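Local atomic coordinates of Ketoacyl_synth_N domain-containing protein (Photorhabdus luminescens subsp. laumondii, PDB entry 6SMO), a protein that probably takes part in acyl-chain elongation of the beta-ketoacyl synthase type, as one subunit of a complex with a PKS_KS domain-containing protein. Residues Tyr250-Lys255 against Asn259-Tyr264; Ala161-Ile166 against Ile354-Asn359; Val276-Gly281 against Val319-Leu324. All blocks are in the same frame, centred on the assembly; numbering follows the deposited sequence.

Contact 1: residues Tyr250-Lys255 against Asn259-Tyr264; sequences YFAPDK and NNTLEY
Tyr-250 and Tyr-264 join the end of a strand of the ketoacyl synthase fold to the helices that follow it, across the loop that leads from strand 242-251 into helix 255-261. The two rings form a face-to-face stack with centroids 4.6 Å apart and planes inclined by 29°. The overlap is offset: Tyr-250 CZ stands over one face of the Tyr-264 ring, displaced toward its rim, and lies 3.9 Å from Tyr-264 CD1. Tyr-250 OH is 3.8 Å from that same Tyr-264 CD1, so the phenol end of Tyr-250 lies over the CD1-CE1 side of this face, while the two side chains run crosswise. At the edge of the Tyr-264 ring, and in its plane, sits Thr-261 O, which also accepts the backbone N-H of Tyr-264 at 3.2 Å (Tyr-264 N to Thr-261 O).

The second apolar meeting is nearer the backbone, where Thr-261 CG2 comes to 3.5 Å from Tyr-250 CB. A chi1 of -44° sets OG1 beside the Thr-261 backbone N, which leaves CG2 anti to that N and pointing to Tyr-250; OG1 stays on the helix and hydrogen-bonds Thr-257 O one turn back.

Ser-181 of the PKS_KS domain-containing chain packs on Tyr-250 and Arg-121 of that chain on Tyr-264, placing the stack at the subunit interface. Within the chain, backbone bonds from Tyr-250 to Val-363 tie strand 242-251 to strand 362-369, and Leu-262 leans on helix 286-296.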
loop_
_atom_site.group_PDB
_atom_site.type_symbol
_atom_site.label_atom_id
_atom_site.label_comp_id
_atom_site.label_asym_id
_atom_site.label_seq_id
_atom_site.Cartn_x
_atom_site.Cartn_y
_atom_site.Cartn_z
ATOM N N TYR C 250 0.199 -19.291 3.442
ATOM C CA TYR C 250 1.284 -19.771 4.340
ATOM C C TYR C 250 2.647 -19.451 3.718
ATOM O O TYR C 250 2.699 -18.958 2.573
ATOM C CB TYR C 250 1.123 -21.268 4.617
ATOM C CG TYR C 250 -0.061 -21.613 5.483
ATOM C CD1 TYR C 250 0.036 -21.624 6.865
ATOM C CD2 TYR C 250 -1.288 -21.922 4.920
ATOM C CE1 TYR C 250 -1.052 -21.936 7.665
ATOM C CE2 TYR C 250 -2.387 -22.236 5.703
ATOM C CZ TYR C 250 -2.269 -22.244 7.080
ATOM O OH TYR C 250 -3.348 -22.553 7.857
ATOM N N PHE C 251 3.715 -19.720 4.475
ATOM C CA PHE C 251 5.132 -19.483 4.096
ATOM C C PHE C 251 5.965 -20.722 4.441
ATOM O O PHE C 251 5.574 -21.480 5.351
ATOM C CB PHE C 251 5.667 -18.236 4.804
ATOM C CG PHE C 251 6.945 -17.687 4.222
ATOM C CD1 PHE C 251 6.919 -16.874 3.099
ATOM C CD2 PHE C 251 8.173 -17.985 4.792
ATOM C CE1 PHE C 251 8.093 -16.370 2.561
ATOM C CE2 PHE C 251 9.346 -17.481 4.252
ATOM C CZ PHE C 251 9.305 -16.674 3.137
ATOM N N ALA C 252 7.075 -20.915 3.722
ATOM C CA ALA C 252 8.036 -22.028 3.897
ATOM C C ALA C 252 9.457 -21.467 3.931
ATOM O O ALA C 252 10.026 -21.168 2.884
ATOM C CB ALA C 252 7.862 -23.031 2.783
ATOM N N PRO C 253 10.066 -21.283 5.127
ATOM C CA PRO C 253 11.436 -20.770 5.217
ATOM C C PRO C 253 12.506 -21.725 4.660
ATOM O O PRO C 253 13.539 -21.233 4.242
ATOM C CB PRO C 253 11.644 -20.545 6.724
ATOM C CG PRO C 253 10.658 -21.484 7.386
ATOM C CD PRO C 253 9.468 -21.520 6.451
ATOM N N ASP C 254 12.242 -23.037 4.662
ATOM C CA ASP C 254 13.192 -24.085 4.190
ATOM C C ASP C 254 12.430 -25.182 3.433
ATOM O O ASP C 254 11.185 -25.114 3.379
ATOM C CB ASP C 254 14.000 -24.658 5.359
ATOM C CG ASP C 254 13.163 -25.352 6.420
ATOM O OD1 ASP C 254 11.997 -24.951 6.607
ATOM O OD2 ASP C 254 13.687 -26.291 7.052
ATOM N N LYS C 255 13.165 -26.150 2.873
ATOM C CA LYS C 255 12.636 -27.251 2.019
ATOM C C LYS C 255 11.815 -28.243 2.856
ATOM O O LYS C 255 10.915 -28.884 2.279
ATOM C CB LYS C 255 13.786 -27.982 1.315
ATOM C CG LYS C 255 14.466 -27.197 0.201
ATOM C CD LYS C 255 15.543 -27.977 -0.523
ATOM C CE LYS C 255 16.088 -27.248 -1.732
ATOM N NZ LYS C 255 17.176 -28.012 -2.388
ATOM N N ASN C 259 7.144 -28.987 1.956
ATOM C CA ASN C 259 6.336 -30.198 1.640
ATOM C C ASN C 259 5.158 -30.310 2.617
ATOM O O ASN C 259 4.083 -30.777 2.187
ATOM C CB ASN C 259 7.193 -31.467 1.656
ATOM C CG ASN C 259 8.163 -31.549 0.495
ATOM O OD1 ASN C 259 8.509 -30.535 -0.108
ATOM N ND2 ASN C 259 8.613 -32.752 0.177
ATOM N N ASN C 260 5.354 -29.902 3.876
ATOM C CA ASN C 260 4.310 -29.915 4.937
ATOM C C ASN C 260 3.236 -28.864 4.620
ATOM O O ASN C 260 2.059 -29.121 4.937
ATOM C CB ASN C 260 4.909 -29.680 6.328
ATOM C CG ASN C 260 5.862 -30.774 6.760
ATOM O OD1 ASN C 260 7.000 -30.499 7.132
ATOM N ND2 ASN C 260 5.410 -32.017 6.717
ATOM N N THR C 261 3.627 -27.731 4.024
ATOM C CA THR C 261 2.733 -26.586 3.697
ATOM C C THR C 261 1.785 -26.964 2.550
ATOM O O THR C 261 0.644 -26.462 2.550
ATOM C CB THR C 261 3.536 -25.324 3.351
ATOM O OG1 THR C 261 4.591 -25.180 4.300
ATOM C CG2 THR C 261 2.689 -24.070 3.350
ATOM N N LEU C 262 2.235 -27.807 1.615
ATOM C CA LEU C 262 1.450 -28.239 0.424
ATOM C C LEU C 262 0.232 -29.071 0.855
ATOM O O LEU C 262 -0.742 -29.117 0.079
ATOM C CB LEU C 262 2.351 -29.041 -0.523
ATOM C CG LEU C 262 3.403 -28.230 -1.279
ATOM C CD1 LEU C 262 4.454 -29.145 -1.891
ATOM C CD2 LEU C 262 2.763 -27.367 -2.355
ATOM N N GLU C 263 0.284 -29.702 2.034
ATOM C CA GLU C 263 -0.817 -30.538 2.589
ATOM C C GLU C 263 -2.022 -29.659 2.956
ATOM O O GLU C 263 -3.143 -30.200 2.999
ATOM C CB GLU C 263 -0.340 -31.334 3.806
ATOM C CG GLU C 263 0.632 -32.447 3.456
ATOM C CD GLU C 263 0.907 -33.434 4.577
ATOM O OE1 GLU C 263 0.517 -33.150 5.728
ATOM O OE2 GLU C 263 1.511 -34.490 4.294
ATOM N N TYR C 264 -1.805 -28.365 3.220
ATOM C CA TYR C 264 -2.878 -27.375 3.509
ATOM C C TYR C 264 -3.642 -27.045 2.219
ATOM O O TYR C 264 -4.841 -26.718 2.310
ATOM C CB TYR C 264 -2.308 -26.117 4.171
ATOM C CG TYR C 264 -1.947 -26.290 5.624
ATOM C CD1 TYR C 264 -2.892 -26.108 6.622
ATOM C CD2 TYR C 264 -0.663 -26.645 6.007
ATOM C CE1 TYR C 264 -2.571 -26.268 7.961
ATOM C CE2 TYR C 264 -0.325 -26.809 7.340
ATOM C CZ TYR C 264 -1.282 -26.620 8.321
ATOM O OH TYR C 264 -0.958 -26.781 9.638
#

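Contact 2: residues Ala161-Ile166 against Ile354-Asn359; sequences AGMQAI and IQRFSN
Met-163 carries this contact, reaching from helix 161-175 to strand 351-356. In the thiolase fold, to which the ketoacyl synthase family belongs, such a helix lies in the layer between the two beta-sheets, and here all four touching residues are buried. The segment axes come within 9.9 Å, and their N-to-C directions differ by 134°, so the helix runs slantwise and roughly counter to the strand.

From the Met-163 backbone, CB points to the strand, but the nearest strand side-chain atom, Arg-356 CB, is still 4.9 Å from Met-163 CB, so contact begins further out. CG is swung away from the backbone N (chi1 -153°), and the chain then bends at chi2 (75°), which turns the thioether toward the strand. At Met-163 CG the nearest strand side-chain atom is again Arg-356 CB, 4.5 Å off. The sulfur passes the same residue a little closer, Met-163 SD to Arg-356 CB being 4.3 Å. The terminal methyl goes furthest: Met-163 CE makes a van der Waals contact with the carbonyl oxygen Ile-354 O, at 3.4 Å. It also meets the branch methyl of the same isoleucine, Met-163 CE to Ile-354 CG2 measuring 3.9 Å, with Ile-354 CB just behind. Ile-354 CG2 lies opposite its own backbone N, on the side where Met-163 arrives.

Strand 362-369 supplies further walls for the methionine through Cys-364 and Leu-366, while Ile-354 touches helix 319-329 at Ser-322 and Ala-325. Arg-356 starts toward the helix at CB, but its guanidinium group turns off, and NE is held in a salt bridge with Asp-280 OD1.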
loop_
_atom_site.group_PDB
_atom_site.type_symbol
_atom_site.label_atom_id
_atom_site.label_comp_id
_atom_site.label_asym_id
_atom_site.label_seq_id
_atom_site.Cartn_x
_atom_site.Cartn_y
_atom_site.Cartn_z
ATOM N N ALA C 161 0.936 -11.336 -4.578
ATOM C CA ALA C 161 0.264 -10.078 -4.166
ATOM C C ALA C 161 -1.236 -10.162 -4.478
ATOM O O ALA C 161 -2.047 -9.948 -3.556
ATOM C CB ALA C 161 0.896 -8.893 -4.855
ATOM N N GLY C 162 -1.579 -10.459 -5.735
ATOM C CA GLY C 162 -2.970 -10.557 -6.222
ATOM C C GLY C 162 -3.698 -11.757 -5.640
ATOM O O GLY C 162 -4.929 -11.671 -5.471
ATOM N N MET C 163 -2.969 -12.839 -5.348
ATOM C CA MET C 163 -3.519 -14.095 -4.770
ATOM C C MET C 163 -4.025 -13.819 -3.348
ATOM O O MET C 163 -5.074 -14.381 -2.976
ATOM C CB MET C 163 -2.456 -15.200 -4.734
ATOM C CG MET C 163 -3.036 -16.600 -4.793
ATOM S SD MET C 163 -3.602 -17.045 -6.457
ATOM C CE MET C 163 -4.206 -18.706 -6.162
ATOM N N GLN C 164 -3.304 -12.983 -2.593
ATOM C CA GLN C 164 -3.688 -12.534 -1.227
ATOM C C GLN C 164 -4.852 -11.538 -1.325
ATOM O O GLN C 164 -5.749 -11.600 -0.460
ATOM C CB GLN C 164 -2.487 -11.920 -0.503
ATOM C CG GLN C 164 -1.461 -12.949 -0.049
ATOM C CD GLN C 164 -0.272 -12.338 0.652
ATOM O OE1 GLN C 164 0.046 -11.162 0.478
ATOM N NE2 GLN C 164 0.406 -13.141 1.454
ATOM N N ALA C 165 -4.837 -10.667 -2.341
ATOM C CA ALA C 165 -5.838 -9.597 -2.570
ATOM C C ALA C 165 -7.250 -10.195 -2.647
ATOM O O ALA C 165 -8.156 -9.631 -2.005
ATOM C CB ALA C 165 -5.497 -8.821 -3.819
ATOM N N ILE C 166 -7.424 -11.295 -3.388
ATOM C CA ILE C 166 -8.739 -11.986 -3.574
ATOM C C ILE C 166 -9.143 -12.642 -2.247
ATOM O O ILE C 166 -10.323 -12.521 -1.862
ATOM C CB ILE C 166 -8.687 -13.017 -4.722
ATOM C CG1 ILE C 166 -8.254 -12.391 -6.052
ATOM C CG2 ILE C 166 -10.024 -13.733 -4.861
ATOM C CD1 ILE C 166 -7.751 -13.395 -7.063
ATOM N N ILE C 354 -6.651 -23.354 -7.466
ATOM C CA ILE C 354 -5.466 -22.690 -8.089
ATOM C C ILE C 354 -4.400 -22.492 -7.007
ATOM O O ILE C 354 -4.764 -22.049 -5.902
ATOM C CB ILE C 354 -5.874 -21.354 -8.741
ATOM C CG1 ILE C 354 -7.059 -21.529 -9.694
ATOM C CG2 ILE C 354 -4.686 -20.704 -9.436
ATOM C CD1 ILE C 354 -8.016 -20.365 -9.692
ATOM N N GLN C 355 -3.141 -22.810 -7.324
ATOM C CA GLN C 355 -1.978 -22.647 -6.411
ATOM C C GLN C 355 -0.956 -21.702 -7.051
ATOM O O GLN C 355 -0.754 -21.787 -8.280
ATOM C CB GLN C 355 -1.332 -23.998 -6.100
ATOM C CG GLN C 355 -0.371 -23.950 -4.919
ATOM C CD GLN C 355 0.289 -25.278 -4.647
ATOM O OE1 GLN C 355 0.180 -25.835 -3.556
ATOM N NE2 GLN C 355 0.984 -25.801 -5.644
ATOM N N ARG C 356 -0.353 -20.835 -6.234
ATOM C CA ARG C 356 0.805 -19.976 -6.598
ATOM C C ARG C 356 1.761 -19.909 -5.403
ATOM O O ARG C 356 1.293 -20.077 -4.262
ATOM C CB ARG C 356 0.343 -18.569 -6.993
ATOM C CG ARG C 356 0.027 -18.405 -8.473
ATOM C CD ARG C 356 0.728 -17.197 -9.061
ATOM N NE ARG C 356 2.173 -17.389 -9.114
ATOM C CZ ARG C 356 3.067 -16.437 -9.375
ATOM N NH1 ARG C 356 4.355 -16.735 -9.400
ATOM N NH2 ARG C 356 2.680 -15.193 -9.605
ATOM N N PHE C 357 3.050 -19.680 -5.662
ATOM C CA PHE C 357 4.075 -19.445 -4.611
ATOM C C PHE C 357 5.213 -18.583 -5.166
ATOM O O PHE C 357 5.414 -18.540 -6.396
ATOM C CB PHE C 357 4.569 -20.765 -4.013
ATOM C CG PHE C 357 4.786 -21.910 -4.970
ATOM C CD1 PHE C 357 5.956 -22.007 -5.707
ATOM C CD2 PHE C 357 3.848 -22.924 -5.085
ATOM C CE1 PHE C 357 6.166 -23.077 -6.565
ATOM C CE2 PHE C 357 4.059 -23.992 -5.944
ATOM C CZ PHE C 357 5.218 -24.065 -6.682
ATOM N N SER C 358 5.927 -17.914 -4.256
ATOM C CA SER C 358 6.957 -16.882 -4.542
ATOM C C SER C 358 8.356 -17.506 -4.528
ATOM O O SER C 358 8.472 -18.705 -4.201
ATOM C CB SER C 358 6.861 -15.753 -3.552
ATOM O OG SER C 358 7.311 -16.170 -2.270
ATOM N N ASN C 359 9.370 -16.703 -4.860
ATOM C CA ASN C 359 10.805 -17.088 -4.855
ATOM C C ASN C 359 11.283 -17.250 -3.406
ATOM O O ASN C 359 12.044 -18.201 -3.142
ATOM C CB ASN C 359 11.659 -16.062 -5.605
ATOM C CG ASN C 359 13.065 -16.549 -5.879
ATOM O OD1 ASN C 359 13.282 -17.364 -6.772
ATOM N ND2 ASN C 359 14.029 -16.046 -5.124
#

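Contact 3: residues Val276-Gly281 against Val319-Leu324; sequences VFIMDG and VIDSVL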
loop_
_atom_site.group_PDB
_atom_site.type_symbol
_atom_site.label_atom_id
_atom_site.label_comp_id
_atom_site.label_asym_id
_atom_site.label_seq_id
_atom_site.Cartn_x
_atom_site.Cartn_y
_atom_site.Cartn_z
ATOM N N VAL C 276 -10.161 -30.093 -10.680
ATOM C CA VAL C 276 -9.027 -29.726 -11.581
ATOM C C VAL C 276 -8.070 -28.820 -10.797
ATOM O O VAL C 276 -8.538 -27.797 -10.258
ATOM C CB VAL C 276 -9.534 -29.044 -12.868
ATOM C CG1 VAL C 276 -8.431 -28.293 -13.600
ATOM C CG2 VAL C 276 -10.207 -30.040 -13.800
ATOM N N PHE C 277 -6.787 -29.188 -10.742
ATOM C CA PHE C 277 -5.720 -28.440 -10.025
ATOM C C PHE C 277 -4.916 -27.606 -11.029
ATOM O O PHE C 277 -4.170 -28.192 -11.839
ATOM C CB PHE C 277 -4.810 -29.397 -9.253
ATOM C CG PHE C 277 -3.768 -28.709 -8.407
ATOM C CD1 PHE C 277 -4.118 -28.094 -7.215
ATOM C CD2 PHE C 277 -2.441 -28.665 -8.808
ATOM C CE1 PHE C 277 -3.163 -27.454 -6.440
ATOM C CE2 PHE C 277 -1.487 -28.026 -8.029
ATOM C CZ PHE C 277 -1.851 -27.422 -6.848
ATOM N N ILE C 278 -5.076 -26.278 -10.978
ATOM C CA ILE C 278 -4.244 -25.298 -11.738
ATOM C C ILE C 278 -2.996 -24.998 -10.900
ATOM O O ILE C 278 -3.152 -24.586 -9.735
ATOM C CB ILE C 278 -5.048 -24.026 -12.081
ATOM C CG1 ILE C 278 -6.215 -24.342 -13.022
ATOM C CG2 ILE C 278 -4.138 -22.949 -12.658
ATOM C CD1 ILE C 278 -7.217 -23.220 -13.177
ATOM N N MET C 279 -1.809 -25.197 -11.481
ATOM C CA MET C 279 -0.503 -25.127 -10.770
ATOM C C MET C 279 0.185 -23.791 -11.073
ATOM O O MET C 279 -0.249 -23.096 -12.016
ATOM C CB MET C 279 0.411 -26.298 -11.161
ATOM C CG MET C 279 0.701 -26.419 -12.649
ATOM S SD MET C 279 1.493 -27.997 -13.063
ATOM C CE MET C 279 3.199 -27.636 -12.653
ATOM N N ASP C 280 1.200 -23.445 -10.270
ATOM C CA ASP C 280 2.014 -22.204 -10.387
ATOM C C ASP C 280 2.710 -22.195 -11.755
ATOM O O ASP C 280 2.542 -21.206 -12.494
ATOM C CB ASP C 280 3.017 -22.101 -9.232
ATOM C CG ASP C 280 3.850 -20.831 -9.231
ATOM O OD1 ASP C 280 3.272 -19.749 -9.449
ATOM O OD2 ASP C 280 5.073 -20.932 -9.010
ATOM N N GLY C 281 3.460 -23.257 -12.064
ATOM C CA GLY C 281 4.062 -23.504 -13.389
ATOM C C GLY C 281 5.316 -22.680 -13.639
ATOM O O GLY C 281 5.710 -22.572 -14.817
ATOM N N VAL C 319 -4.364 -14.651 -10.332
ATOM C CA VAL C 319 -5.622 -13.847 -10.399
ATOM C C VAL C 319 -6.308 -14.123 -11.744
ATOM O O VAL C 319 -7.518 -14.420 -11.732
ATOM C CB VAL C 319 -5.351 -12.342 -10.198
ATOM C CG1 VAL C 319 -6.616 -11.510 -10.354
ATOM C CG2 VAL C 319 -4.695 -12.061 -8.855
ATOM N N ILE C 320 -5.551 -14.054 -12.842
ATOM C CA ILE C 320 -6.081 -14.308 -14.215
ATOM C C ILE C 320 -6.542 -15.764 -14.297
ATOM O O ILE C 320 -7.512 -16.028 -15.004
ATOM C CB ILE C 320 -5.057 -13.932 -15.303
ATOM C CG1 ILE C 320 -5.661 -14.028 -16.705
ATOM C CG2 ILE C 320 -3.785 -14.751 -15.181
ATOM C CD1 ILE C 320 -5.016 -13.116 -17.710
ATOM N N ASP C 321 -5.864 -16.655 -13.575
ATOM C CA ASP C 321 -6.232 -18.093 -13.465
ATOM C C ASP C 321 -7.614 -18.208 -12.808
ATOM O O ASP C 321 -8.439 -18.999 -13.310
ATOM C CB ASP C 321 -5.177 -18.885 -12.686
ATOM C CG ASP C 321 -3.807 -18.912 -13.345
ATOM O OD1 ASP C 321 -3.368 -17.852 -13.832
ATOM O OD2 ASP C 321 -3.189 -19.996 -13.364
ATOM N N SER C 322 -7.849 -17.444 -11.734
ATOM C CA SER C 322 -9.131 -17.386 -10.978
ATOM C C SER C 322 -10.238 -16.778 -11.850
ATOM O O SER C 322 -11.404 -17.185 -11.683
ATOM C CB SER C 322 -8.972 -16.618 -9.688
ATOM O OG SER C 322 -8.024 -17.242 -8.836
ATOM N N VAL C 323 -9.883 -15.834 -12.730
ATOM C CA VAL C 323 -10.809 -15.198 -13.717
ATOM C C VAL C 323 -11.276 -16.271 -14.710
ATOM O O VAL C 323 -12.499 -16.368 -14.938
ATOM C CB VAL C 323 -10.141 -14.000 -14.423
ATOM C CG1 VAL C 323 -10.812 -13.651 -15.746
ATOM C CG2 VAL C 323 -10.092 -12.782 -13.514
ATOM N N LEU C 324 -10.335 -17.043 -15.266
ATOM C CA LEU C 324 -10.603 -18.168 -16.208
ATOM C C LEU C 324 -11.407 -19.263 -15.494
ATOM O O LEU C 324 -12.410 -19.723 -16.073
ATOM C CB LEU C 324 -9.277 -18.718 -16.746
ATOM C CG LEU C 324 -8.830 -18.181 -18.107
ATOM C CD1 LEU C 324 -8.867 -16.661 -18.154
ATOM C CD2 LEU C 324 -7.436 -18.686 -18.449
#
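Strand 275-278 and the first turns of helix 319-329 approach most closely at Ile-278 and Asp-321, whose CA atoms are 7.7 Å apart, with both CB atoms directed across the gap. These two residues account for nearly all of the roughly 100 Å² buried between the segments. The side chains meet at an oblique angle. Ile-278 CG2, placed opposite the backbone N of its residue (chi1 -64° for CG1), touches the carboxylate: it is 3.2 Å from Asp-321 OD2 and 4.1 Å from Asp-321 CG. The same Ile-278 methyl lies 4.2 Å from Asp-321 CB, so the touch is made mainly with OD2, the rest of the aspartate lying behind.

In the thiolase fold of the ketoacyl synthases a helix of this kind fills the middle layer between sheets. The neighbours agree: Val-319, Ile-320 and Val-323 pack on strand 218-229, whereas Asp-321 faces strands 275-278 and 351-356, where Ile-354 also touches it.

The two carboxylate oxygens are placed differently. Asp-321 OD1 is turned from the isoleucine, 5.3 Å from Ile-278 CG2, and accepts a weak hydrogen bond from Gly-318 N. OD2, the oxygen against the methyl, also forms a long, weak ion pair with Arg-307 NH1. Beyond Ile-278, the nearest approach to the strand segment is looser, with Asp-321 OD2 4.5 Å from Met-279 O.

Overall arrangement
All three contacts reach one mixed sheet. Centres of contacts 2 and 3 lie about 10 Å apart, those of 1 and 2 about 14 Å, and those of 1 and 3 about 19 Å. Contact 2 spans the longest stretch of chain, opening at 161-166 and closing at 354-359; contacts 1 and 3 follow one another within that span. Strands 351-356 and 275-278 are sheet neighbours, with Gln-355 N 3.0 Å from Ile-278 O in a probable hydrogen bond. Contacts 2 and 3 lie in the buried interior, where helices 161-175 and 319-329 pack against the sheet and Gly-162 touches Val-319. Contact 1, touching contact 2 through Leu-262 and Gln-355, lies further out, with five residues near the partner chain against one in contact 2.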